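Local structure of xylulose kinase (Bifidobacterium adolescentis ATCC 15703, 3I8B) at residues 173-178 with 251-256; 66-71 with 266-271; 17-22 with 50-55. The protein probably phosphorylates D-xylulose at the expense of ATP, giving D-xylulose 5-phosphate and ADP, as a member of the FGGY kinase family. One frame throughout, in Å; residues are numbered along the deposited sequence. Where two conformers were deposited one is given.

Interaction 1 (173-178 with 251-256); sequences WRIAGY and VKADPA
D254 reaches the end of helix 167-175 with both its backbone and its side chain. Its N-H gives a 2.9 Å hydrogen bond to O of I175, in the plane of that carbonyl and on a lone pair (N-H...O angle 159°). The backbone sets CB of D254 3.7 Å from CA of G177. With CG of D254 anti to the backbone N (chi1 -173°), that carbon too comes beside G177, 4.1 Å from its CA. OD2 turns back on its own segment and accepts from N of A256, forming an Asx turn; that N-H arrives on the anti side of the carboxylate, 25° out of its plane. An alanine in place of D254 would probably leave N of A256 without this acceptor and G177 without the carboxylate beside it. The helix closes with a Schellman motif, in which G177 has positive phi and N of Y178 bonds back to O of W173. A side chain on G177 would run into OD1 of D254 and into the preceding carbonyl. Beyond this turn the two segments are joined by a water, which donates to O of A176 and to O of K252 (2.6 Å), while CA of A176 makes a CA-H...O contact with the same K252 oxygen. The methyl of A176 rests on CG2 of V251 at 3.8 Å. The other V251 branch, CG1, is anti to the carbonyl carbon and meets the edge of the Y178 ring near its plane, 3.7 Å from OH of Y178, the two side chains crossing obliquely. H188 meets the same ring. On the inner side, CG2 of I175 touches CB of A253 at 3.9 Å, and the I175 side chain also packs on W49 of helix 46-58.

Interaction 2 (66-71 with 266-271); sequences SALAVG and CLLAPG
L68 and L268 stand side by side on one face of a parallel strand pair, pointing the same way, with their CD2 methyls 4.0 Å apart. C266 adds its sulfur to this row: SG, anti to the backbone N (chi1 -179°), swings over the backbone of A67 and lies 3.8 Å from CB of L68. I175 of helix 167-175 packs on both leucines. The other face is mostly alanine, and its one large side chain among these residues is L267. CG of L267 sits between its backbone N and carbonyl carbon (chi1 62°), which puts it 3.6 Å from CB of A67. CD1 of L267 lies 3.3 Å from the same A67 CB, tighter than usual van der Waals contact. Farther along, the methyls of A69 and A269 meet at 3.8 Å, and Q468 of helix 460-474 touches both. The backbones are joined by three hydrogen bonds: N of L267 to O of S66, N of L68 to O of L267, and N of A269 to O of L68 (2.9 Å). Past A269 the chains part enough for a water, which accepts from N of V70 and donates to O of A269. G271 then comes back close, its CA 3.2 Å from O of V70, where a side chain would clash with that oxygen. Through this parallel pairing strand 267-273 joins strand 65-72 as the outermost strand of the five-stranded mixed sheet, in the 3-2-1-4-5 order of the actin-like ATPase fold of FGGY kinases.

Interaction 3 (17-22 with 50-55); sequences CKVRVT and SAFQEA
Helix 46-58 packs on the five-stranded sheet of the actin-like N-terminal domain, and here it covers strand 16-23, the neighbour of strand 6-12. The short segments of helix and strand run in roughly the same direction, 35° apart, with their axes 7.5 Å from each other at closest approach. C17 and V19, alternate residues of the strand, face the helix; A51, F52 and A55 receive them. CB of C17 lies against the methyl of A51 at 3.9 Å. The sulfur of C17, anti to the backbone N (chi1 -162°), reaches CA of F52 at 3.6 Å and stands at the edge of the F52 ring, near its plane, in a sulfur-aromatic contact. The ring also packs on V10 of strand 6-12 and meets W49 one turn earlier in the helix. A55, a small residue pointing at the strand, sets its CB 3.6 Å from O of C17. V19 bridges the ring and the alanine through a single branch, CG2, which is anti to its own carbonyl carbon. This methyl lies 4.2 Å from CD1 of F52, approaching the ring obliquely, and 3.8 Å from CB of A55.

How the interactions relate
From the N terminus, interaction 3 closes first, its short loop carrying the chain from strand 16-23 through strand 29-36 to helix 46-58. The chain then enters strand 65-72, which opens interaction 2; that contact closes only at strand 267-273, after 194 intervening residues. Interaction 1 is nested inside this long loop, joining the end of helix 167-175 to the segment that precedes strand 267-273. Interactions 1 and 2 touch, with a probable hydrogen bond from N of A253 to O of C266. Interaction 1 also meets interaction 3, where CD1 of I175 packs 3.6 Å from CZ of F52. Interactions 2 and 3 do not touch but share the same sheet.

Interaction 1 (173-178 with 251-256)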
ATOM      1  N   TRP A 173       1.694 -13.658  14.190  1.00  9.06           N
ATOM      2  CA  TRP A 173       1.889 -15.067  14.552  1.00  6.52           C
ATOM      3  C   TRP A 173       2.998 -15.242  15.619  1.00  9.08           C
ATOM      4  O   TRP A 173       2.845 -15.993  16.599  1.00  8.09           O
ATOM      5  CB  TRP A 173       2.208 -15.825  13.258  1.00  6.65           C
ATOM      6  CG  TRP A 173       2.312 -17.300  13.337  1.00  8.42           C
ATOM      7  CD1 TRP A 173       1.300 -18.195  13.581  1.00  8.82           C
ATOM      8  CD2 TRP A 173       3.492 -18.075  13.112  1.00  8.06           C
ATOM      9  NE1 TRP A 173       1.800 -19.483  13.542  1.00  9.70           N
ATOM     10  CE2 TRP A 173       3.139 -19.432  13.263  1.00  8.11           C
ATOM     11  CE3 TRP A 173       4.821 -17.750  12.820  1.00  7.29           C
ATOM     12  CZ2 TRP A 173       4.069 -20.467  13.109  1.00 10.02           C
ATOM     13  CZ3 TRP A 173       5.740 -18.772  12.669  1.00  9.63           C
ATOM     14  CH2 TRP A 173       5.358 -20.119  12.811  1.00  9.65           C
ATOM     15  N   ARG A 174       4.103 -14.529  15.445  1.00  8.12           N
ATOM     16  CA  ARG A 174       5.178 -14.519  16.446  1.00  8.80           C
ATOM     17  C   ARG A 174       4.728 -13.876  17.776  1.00  9.48           C
ATOM     18  O   ARG A 174       5.091 -14.329  18.868  1.00  9.74           O
ATOM     19  CB  ARG A 174       6.386 -13.759  15.897  1.00  7.95           C
ATOM     20  CG  ARG A 174       7.054 -14.414  14.698  1.00  9.22           C
ATOM     21  CD  ARG A 174       7.495 -15.860  14.977  1.00 10.05           C
ATOM     22  NE  ARG A 174       8.205 -15.997  16.252  1.00 10.49           N
ATOM     23  CZ  ARG A 174       9.464 -15.619  16.464  1.00 13.70           C
ATOM     24  NH1 ARG A 174      10.192 -15.091  15.483  1.00  9.69           N
ATOM     25  NH2 ARG A 174       9.999 -15.778  17.665  1.00 12.63           N
ATOM     26  N   ILE A 175       3.941 -12.815  17.677  1.00  8.39           N
ATOM     27  CA  ILE A 175       3.401 -12.160  18.867  1.00  8.98           C
ATOM     28  C   ILE A 175       2.492 -13.122  19.667  1.00 10.11           C
ATOM     29  O   ILE A 175       2.522 -13.132  20.910  1.00  8.78           O
ATOM     30  CB  ILE A 175       2.718 -10.823  18.491  1.00  9.68           C
ATOM     31  CG1 ILE A 175       3.798  -9.756  18.207  1.00  9.22           C
ATOM     32  CG2 ILE A 175       1.740 -10.357  19.574  1.00  7.45           C
ATOM     33  CD1 ILE A 175       3.251  -8.487  17.591  1.00  8.44           C
ATOM     34  N   ALA A 176       1.718 -13.937  18.945  1.00  8.53           N
ATOM     35  CA  ALA A 176       0.902 -14.993  19.531  1.00  9.43           C
ATOM     36  C   ALA A 176       1.759 -16.070  20.160  1.00  8.84           C
ATOM     37  O   ALA A 176       1.240 -16.990  20.773  1.00 10.94           O
ATOM     38  CB  ALA A 176      -0.046 -15.624  18.470  1.00  7.66           C
ATOM     39  N   GLY A 177       3.068 -15.983  19.973  1.00 10.87           N
ATOM     40  CA  GLY A 177       3.980 -16.894  20.637  1.00  9.03           C
ATOM     41  C   GLY A 177       4.405 -18.095  19.813  1.00  9.40           C
ATOM     42  O   GLY A 177       5.075 -18.985  20.332  1.00 10.16           O
ATOM     43  N   TYR A 178       4.017 -18.120  18.542  1.00  8.89           N
ATOM     44  CA  TYR A 178       4.379 -19.212  17.638  1.00  9.67           C
ATOM     45  C   TYR A 178       5.735 -18.967  16.992  1.00 10.49           C
ATOM     46  O   TYR A 178       6.304 -17.886  17.132  1.00  8.89           O
ATOM     47  CB  TYR A 178       3.296 -19.424  16.568  1.00  8.32           C
ATOM     48  CG  TYR A 178       1.990 -19.850  17.191  1.00 11.27           C
ATOM     49  CD1 TYR A 178       1.871 -21.101  17.782  1.00 11.42           C
ATOM     50  CD2 TYR A 178       0.896 -18.995  17.227  1.00  9.76           C
ATOM     51  CE1 TYR A 178       0.698 -21.505  18.378  1.00 16.03           C
ATOM     52  CE2 TYR A 178      -0.295 -19.392  17.829  1.00 13.20           C
ATOM     53  CZ  TYR A 178      -0.377 -20.648  18.400  1.00 15.97           C
ATOM     54  OH  TYR A 178      -1.527 -21.069  18.993  1.00 13.18           O
ATOM     55  N   VAL A 251      -6.447 -16.532  18.172  1.00  9.61           N
ATOM     56  CA  VAL A 251      -5.401 -16.619  19.183  1.00 12.81           C
ATOM     57  C   VAL A 251      -5.104 -15.221  19.730  1.00 11.71           C
ATOM     58  O   VAL A 251      -5.226 -14.232  19.010  1.00  9.94           O
ATOM     59  CB  VAL A 251      -4.085 -17.233  18.605  1.00 10.99           C
ATOM     60  CG1 VAL A 251      -4.285 -18.702  18.232  1.00 11.33           C
ATOM     61  CG2 VAL A 251      -3.595 -16.419  17.395  1.00  9.26           C
ATOM     62  N   LYS A 252      -4.703 -15.156  20.998  1.00 11.46           N
ATOM     63  CA  LYS A 252      -4.331 -13.900  21.655  1.00  9.99           C
ATOM     64  C   LYS A 252      -2.819 -13.774  21.648  1.00 10.77           C
ATOM     65  O   LYS A 252      -2.121 -14.730  21.316  1.00 12.61           O
ATOM     66  CB  LYS A 252      -4.809 -13.908  23.117  1.00 14.55           C
ATOM     67  CG  LYS A 252      -6.314 -14.055  23.305  1.00 12.84           C
ATOM     68  CD  LYS A 252      -6.679 -14.070  24.792  1.00 13.87           C
ATOM     69  CE  LYS A 252      -8.191 -14.152  24.996  1.00 20.19           C
ATOM     70  NZ  LYS A 252      -8.568 -14.231  26.456  1.00 15.86           N
ATOM     71  N   ALA A 253      -2.307 -12.612  22.030  1.00 11.16           N
ATOM     72  CA  ALA A 253      -0.871 -12.462  22.221  1.00 11.93           C
ATOM     73  C   ALA A 253      -0.427 -13.437  23.291  1.00 13.11           C
ATOM     74  O   ALA A 253      -1.168 -13.708  24.238  1.00 11.03           O
ATOM     75  CB  ALA A 253      -0.529 -11.053  22.638  1.00 10.18           C
ATOM     76  N   ASP A 254       0.775 -13.978  23.128  1.00 11.59           N
ATOM     77  CA  ASP A 254       1.436 -14.733  24.185  1.00 11.86           C
ATOM     78  C   ASP A 254       1.616 -13.796  25.390  1.00 11.87           C
ATOM     79  O   ASP A 254       2.036 -12.649  25.220  1.00  9.23           O
ATOM     80  CB  ASP A 254       2.797 -15.208  23.670  1.00 11.94           C
ATOM     81  CG  ASP A 254       3.509 -16.147  24.639  1.00 18.20           C
ATOM     82  OD1 ASP A 254       3.489 -17.377  24.406  1.00 21.00           O
ATOM     83  OD2 ASP A 254       4.112 -15.658  25.617  1.00 18.16           O
ATOM     84  N   PRO A 255       1.292 -14.274  26.611  1.00 11.39           N
ATOM     85  CA  PRO A 255       1.316 -13.402  27.802  1.00 11.39           C
ATOM     86  C   PRO A 255       2.709 -12.851  28.139  1.00 14.22           C
ATOM     87  O   PRO A 255       2.813 -11.812  28.803  1.00 13.04           O
ATOM     88  CB  PRO A 255       0.811 -14.317  28.937  1.00 14.07           C
ATOM     89  CG  PRO A 255       0.076 -15.409  28.272  1.00 15.16           C
ATOM     90  CD  PRO A 255       0.728 -15.603  26.905  1.00 12.75           C
ATOM     91  N   ALA A 256       3.763 -13.533  27.688  1.00 18.51           N
ATOM     92  CA  ALA A 256       5.124 -13.037  27.883  1.00 13.12           C
ATOM     93  C   ALA A 256       5.348 -11.810  27.018  1.00 15.02           C
ATOM     94  O   ALA A 256       6.217 -10.991  27.309  1.00 17.28           O
ATOM     95  CB  ALA A 256       6.164 -14.118  27.563  1.00 16.51           C
TER
HETATM   96  O   HOH W   1      -1.360 -17.155  21.557  1.00 13.83           O

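Interaction 2 (66-71 with 266-271)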
ATOM      1  N   SER A  66      -4.611  -4.460  26.149  1.00 11.35           N
ATOM      2  CA  SER A  66      -5.796  -5.315  25.983  1.00 13.07           C
ATOM      3  C   SER A  66      -6.076  -5.806  24.550  1.00 10.34           C
ATOM      4  O   SER A  66      -6.790  -6.788  24.346  1.00  9.36           O
ATOM      5  CB  SER A  66      -7.027  -4.574  26.509  1.00 12.33           C
ATOM      6  OG  SER A  66      -6.973  -4.450  27.919  1.00 10.30           O
ATOM      7  N   ALA A  67      -5.531  -5.113  23.556  1.00 12.55           N
ATOM      8  CA  ALA A  67      -5.629  -5.579  22.171  1.00 11.28           C
ATOM      9  C   ALA A  67      -4.497  -4.959  21.375  1.00 10.36           C
ATOM     10  O   ALA A  67      -4.033  -3.874  21.708  1.00  8.48           O
ATOM     11  CB  ALA A  67      -6.972  -5.206  21.565  1.00  8.71           C
ATOM     12  N   LEU A  68      -4.061  -5.661  20.325  1.00 10.44           N
ATOM     13  CA  LEU A  68      -2.936  -5.219  19.518  1.00  9.95           C
ATOM     14  C   LEU A  68      -3.192  -5.566  18.045  1.00 10.06           C
ATOM     15  O   LEU A  68      -3.785  -6.609  17.741  1.00  8.83           O
ATOM     16  CB  LEU A  68      -1.658  -5.900  20.019  1.00 10.34           C
ATOM     17  CG  LEU A  68      -0.330  -5.679  19.293  1.00  9.70           C
ATOM     18  CD1 LEU A  68       0.810  -5.833  20.298  1.00 10.78           C
ATOM     19  CD2 LEU A  68      -0.119  -6.628  18.100  1.00  8.68           C
ATOM     20  N   ALA A  69      -2.763  -4.676  17.150  1.00 10.98           N
ATOM     21  CA  ALA A  69      -2.830  -4.909  15.703  1.00 11.64           C
ATOM     22  C   ALA A  69      -1.526  -4.515  15.037  1.00 12.09           C
ATOM     23  O   ALA A  69      -0.884  -3.536  15.432  1.00 10.69           O
ATOM     24  CB  ALA A  69      -3.964  -4.123  15.075  1.00  7.77           C
ATOM     25  N   VAL A  70      -1.144  -5.266  14.009  1.00 10.23           N
ATOM     26  CA  VAL A  70       0.066  -4.961  13.262  1.00  8.32           C
ATOM     27  C   VAL A  70      -0.270  -4.470  11.857  1.00  8.41           C
ATOM     28  O   VAL A  70      -0.929  -5.163  11.084  1.00  8.20           O
ATOM     29  CB  VAL A  70       0.972  -6.186  13.154  1.00  7.21           C
ATOM     30  CG1 VAL A  70       2.237  -5.842  12.388  1.00  7.32           C
ATOM     31  CG2 VAL A  70       1.296  -6.711  14.529  1.00  6.57           C
ATOM     32  N   GLY A  71       0.161  -3.255  11.541  1.00  8.50           N
ATOM     33  CA  GLY A  71       0.098  -2.756  10.182  1.00  7.77           C
ATOM     34  C   GLY A  71       1.455  -3.047   9.565  1.00 10.06           C
ATOM     35  O   GLY A  71       2.476  -2.822  10.211  1.00  9.47           O
ATOM     36  N   CYS A 266      -4.335 -10.080  26.017  1.00 10.18           N
ATOM     37  CA  CYS A 266      -4.310  -9.179  24.874  1.00  9.10           C
ATOM     38  C   CYS A 266      -4.801  -9.885  23.609  1.00 12.47           C
ATOM     39  O   CYS A 266      -4.129 -10.798  23.090  1.00 11.46           O
ATOM     40  CB  CYS A 266      -2.893  -8.661  24.661  1.00  9.02           C
ATOM     41  SG  CYS A 266      -2.716  -7.512  23.302  1.00  9.64           S
ATOM     42  N   LEU A 267      -5.977  -9.488  23.126  1.00  7.54           N
ATOM     43  CA  LEU A 267      -6.475 -10.065  21.885  1.00 13.67           C
ATOM     44  C   LEU A 267      -5.695  -9.527  20.696  1.00 10.76           C
ATOM     45  O   LEU A 267      -5.013  -8.506  20.791  1.00 10.46           O
ATOM     46  CB  LEU A 267      -7.979  -9.837  21.711  1.00 13.49           C
ATOM     47  CG  LEU A 267      -8.567  -8.438  21.618  1.00 15.43           C
ATOM     48  CD1 LEU A 267      -8.433  -7.882  20.202  1.00 16.42           C
ATOM     49  CD2 LEU A 267     -10.039  -8.514  22.015  1.00 14.80           C
ATOM     50  N   LEU A 268      -5.781 -10.228  19.580  1.00 10.03           N
ATOM     51  CA  LEU A 268      -5.108  -9.781  18.372  1.00 10.33           C
ATOM     52  C   LEU A 268      -6.170  -9.398  17.361  1.00  9.74           C
ATOM     53  O   LEU A 268      -7.082 -10.182  17.075  1.00 10.67           O
ATOM     54  CB  LEU A 268      -4.178 -10.873  17.819  1.00  5.72           C
ATOM     55  CG  LEU A 268      -2.998 -11.278  18.718  1.00  9.08           C
ATOM     56  CD1 LEU A 268      -2.254 -12.539  18.201  1.00  5.90           C
ATOM     57  CD2 LEU A 268      -2.020 -10.100  18.895  1.00  7.98           C
ATOM     58  N   ALA A 269      -6.072  -8.175  16.855  1.00  8.03           N
ATOM     59  CA  ALA A 269      -6.929  -7.712  15.770  1.00  9.78           C
ATOM     60  C   ALA A 269      -6.335  -8.190  14.440  1.00 10.50           C
ATOM     61  O   ALA A 269      -5.200  -8.660  14.409  1.00  9.58           O
ATOM     62  CB  ALA A 269      -7.060  -6.179  15.805  1.00 10.37           C
ATOM     63  N   PRO A 270      -7.110  -8.102  13.345  1.00 10.39           N
ATOM     64  CA  PRO A 270      -6.660  -8.741  12.107  1.00  8.97           C
ATOM     65  C   PRO A 270      -5.366  -8.149  11.532  1.00  9.90           C
ATOM     66  O   PRO A 270      -4.666  -8.850  10.808  1.00  7.70           O
ATOM     67  CB  PRO A 270      -7.824  -8.496  11.152  1.00  9.27           C
ATOM     68  CG  PRO A 270      -9.021  -8.414  12.052  1.00 10.97           C
ATOM     69  CD  PRO A 270      -8.517  -7.667  13.259  1.00  9.27           C
ATOM     70  N   GLY A 271      -5.049  -6.901  11.863  1.00  8.37           N
ATOM     71  CA  GLY A 271      -3.898  -6.231  11.275  1.00  8.27           C
ATOM     72  C   GLY A 271      -4.223  -5.781   9.852  1.00  9.42           C
ATOM     73  O   GLY A 271      -5.395  -5.779   9.444  1.00  9.63           O
TER
HETATM   74  O   HOH W   2      -2.402  -7.939  13.780  1.00  5.43           O

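Interaction 3 (17-22 with 50-55)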
ATOM      1  N   CYS A  17      10.384  -0.678  12.968  1.00 10.54           N
ATOM      2  CA  CYS A  17       9.200  -1.074  13.697  1.00 10.87           C
ATOM      3  C   CYS A  17       8.817   0.031  14.690  1.00 10.57           C
ATOM      4  O   CYS A  17       9.656   0.524  15.427  1.00 11.55           O
ATOM      5  CB  CYS A  17       9.445  -2.379  14.442  1.00  8.92           C
ATOM      6  SG  CYS A  17       7.908  -3.200  14.952  1.00 12.17           S
ATOM      7  N   LYS A  18       7.549   0.413  14.705  1.00 13.71           N
ATOM      8  CA  LYS A  18       7.066   1.384  15.687  1.00 11.92           C
ATOM      9  C   LYS A  18       5.997   0.730  16.539  1.00 10.89           C
ATOM     10  O   LYS A  18       5.211  -0.074  16.031  1.00 10.53           O
ATOM     11  CB  LYS A  18       6.505   2.619  14.993  1.00 11.00           C
ATOM     12  CG  LYS A  18       7.584   3.451  14.308  1.00 15.15           C
ATOM     13  CD  LYS A  18       6.983   4.386  13.295  1.00 13.88           C
ATOM     14  CE  LYS A  18       8.059   5.268  12.678  1.00 18.33           C
ATOM     15  NZ  LYS A  18       7.488   5.926  11.474  1.00 19.68           N
ATOM     16  N   VAL A  19       5.976   1.058  17.830  1.00  9.83           N
ATOM     17  CA  VAL A  19       4.943   0.547  18.734  1.00  8.22           C
ATOM     18  C   VAL A  19       4.257   1.710  19.446  1.00 10.61           C
ATOM     19  O   VAL A  19       4.888   2.448  20.204  1.00 13.26           O
ATOM     20  CB  VAL A  19       5.513  -0.422  19.785  1.00 10.41           C
ATOM     21  CG1 VAL A  19       4.420  -0.828  20.766  1.00  9.03           C
ATOM     22  CG2 VAL A  19       6.109  -1.665  19.118  1.00  7.25           C
ATOM     23  N   ARG A  20       2.971   1.889  19.188  1.00  9.87           N
ATOM     24  CA  ARG A  20       2.242   2.991  19.785  1.00 10.04           C
ATOM     25  C   ARG A  20       1.203   2.512  20.805  1.00 10.80           C
ATOM     26  O   ARG A  20       0.075   2.140  20.461  1.00  8.84           O
ATOM     27  CB  ARG A  20       1.581   3.830  18.705  1.00 10.16           C
ATOM     28  CG  ARG A  20       1.091   5.195  19.180  1.00 11.15           C
ATOM     29  CD  ARG A  20       0.249   5.783  18.073  1.00 13.59           C
ATOM     30  NE  ARG A  20      -0.101   7.191  18.213  1.00 16.94           N
ATOM     31  CZ  ARG A  20      -1.189   7.642  18.830  1.00 16.65           C
ATOM     32  NH1 ARG A  20      -2.018   6.795  19.430  1.00 16.53           N
ATOM     33  NH2 ARG A  20      -1.440   8.944  18.860  1.00 14.80           N
ATOM     34  N   VAL A  21       1.583   2.522  22.073  1.00 12.10           N
ATOM     35  CA  VAL A  21       0.624   2.195  23.119  1.00 10.61           C
ATOM     36  C   VAL A  21      -0.369   3.351  23.211  1.00 11.43           C
ATOM     37  O   VAL A  21       0.021   4.517  23.382  1.00 13.14           O
ATOM     38  CB  VAL A  21       1.323   1.940  24.456  1.00 12.98           C
ATOM     39  CG1 VAL A  21       0.296   1.586  25.533  1.00 11.64           C
ATOM     40  CG2 VAL A  21       2.370   0.834  24.304  1.00 11.15           C
ATOM     41  N   THR A  22      -1.654   3.058  23.068  1.00 10.69           N
ATOM     42  CA  THR A  22      -2.598   4.160  22.959  1.00 12.67           C
ATOM     43  C   THR A  22      -3.890   3.952  23.736  1.00 12.92           C
ATOM     44  O   THR A  22      -4.312   2.820  23.987  1.00 11.64           O
ATOM     45  CB  THR A  22      -2.857   4.581  21.457  1.00 15.13           C
ATOM     46  OG1 THR A  22      -4.226   4.413  21.082  1.00 15.09           O
ATOM     47  CG2 THR A  22      -1.982   3.835  20.517  1.00  8.59           C
ATOM     48  N   SER A  50      13.270  -8.935  16.057  0.60 12.97           N
ATOM     49  CA  SER A  50      14.171  -8.235  16.975  0.60 12.67           C
ATOM     50  C   SER A  50      13.817  -6.754  17.102  0.60 12.71           C
ATOM     51  O   SER A  50      13.834  -6.196  18.202  0.60 11.99           O
ATOM     52  CB  SER A  50      15.628  -8.400  16.544  0.60 13.65           C
ATOM     53  OG  SER A  50      16.066  -9.736  16.727  0.60 14.21           O
ATOM     54  N   ALA A  51      13.513  -6.121  15.972  1.00 12.42           N
ATOM     55  CA  ALA A  51      13.089  -4.729  15.974  1.00 12.43           C
ATOM     56  C   ALA A  51      11.786  -4.549  16.756  1.00 12.62           C
ATOM     57  O   ALA A  51      11.657  -3.596  17.530  1.00  8.95           O
ATOM     58  CB  ALA A  51      12.949  -4.193  14.555  1.00 10.40           C
ATOM     59  N   PHE A  52      10.820  -5.445  16.561  1.00  9.05           N
ATOM     60  CA  PHE A  52       9.587  -5.362  17.342  1.00 11.26           C
ATOM     61  C   PHE A  52       9.852  -5.418  18.847  1.00 10.33           C
ATOM     62  O   PHE A  52       9.296  -4.639  19.614  1.00 12.79           O
ATOM     63  CB  PHE A  52       8.585  -6.465  16.982  1.00  9.61           C
ATOM     64  CG  PHE A  52       7.475  -6.593  17.982  1.00 10.33           C
ATOM     65  CD1 PHE A  52       6.436  -5.667  18.007  1.00  6.72           C
ATOM     66  CD2 PHE A  52       7.475  -7.626  18.912  1.00  8.34           C
ATOM     67  CE1 PHE A  52       5.415  -5.773  18.943  1.00  7.82           C
ATOM     68  CE2 PHE A  52       6.466  -7.732  19.842  1.00  9.24           C
ATOM     69  CZ  PHE A  52       5.428  -6.805  19.856  1.00  5.94           C
ATOM     70  N   GLN A  53      10.687  -6.361  19.254  1.00  9.77           N
ATOM     71  CA  GLN A  53      10.993  -6.556  20.653  1.00 13.50           C
ATOM     72  C   GLN A  53      11.637  -5.312  21.255  1.00 14.18           C
ATOM     73  O   GLN A  53      11.259  -4.898  22.337  1.00 11.61           O
ATOM     74  CB  GLN A  53      11.935  -7.738  20.821  1.00 15.10           C
ATOM     75  CG  GLN A  53      11.240  -9.064  21.055  1.00 21.47           C
ATOM     76  CD  GLN A  53      11.884  -9.832  22.201  1.00 34.75           C
ATOM     77  OE1 GLN A  53      13.121  -9.910  22.316  1.00 33.13           O
ATOM     78  NE2 GLN A  53      11.051 -10.392  23.062  1.00 28.98           N
ATOM     79  N   GLU A  54      12.597  -4.729  20.537  1.00 12.33           N
ATOM     80  CA  GLU A  54      13.322  -3.556  21.016  1.00 15.44           C
ATOM     81  C   GLU A  54      12.398  -2.343  21.042  1.00 13.79           C
ATOM     82  O   GLU A  54      12.441  -1.532  21.967  1.00 13.66           O
ATOM     83  CB  GLU A  54      14.551  -3.288  20.130  1.00 12.78           C
ATOM     84  CG  GLU A  54      15.296  -1.984  20.446  1.00 17.05           C
ATOM     85  CD  GLU A  54      16.240  -1.553  19.325  1.00 27.37           C
ATOM     86  OE1 GLU A  54      16.786  -2.445  18.619  1.00 27.90           O
ATOM     87  OE2 GLU A  54      16.436  -0.321  19.158  1.00 22.26           O
ATOM     88  N   ALA A  55      11.542  -2.242  20.030  1.00 13.48           N
ATOM     89  CA  ALA A  55      10.556  -1.171  19.938  1.00  9.98           C
ATOM     90  C   ALA A  55       9.556  -1.246  21.077  1.00 12.28           C
ATOM     91  O   ALA A  55       9.232  -0.222  21.694  1.00 12.75           O
ATOM     92  CB  ALA A  55       9.821  -1.232  18.597  1.00 11.08           C
TER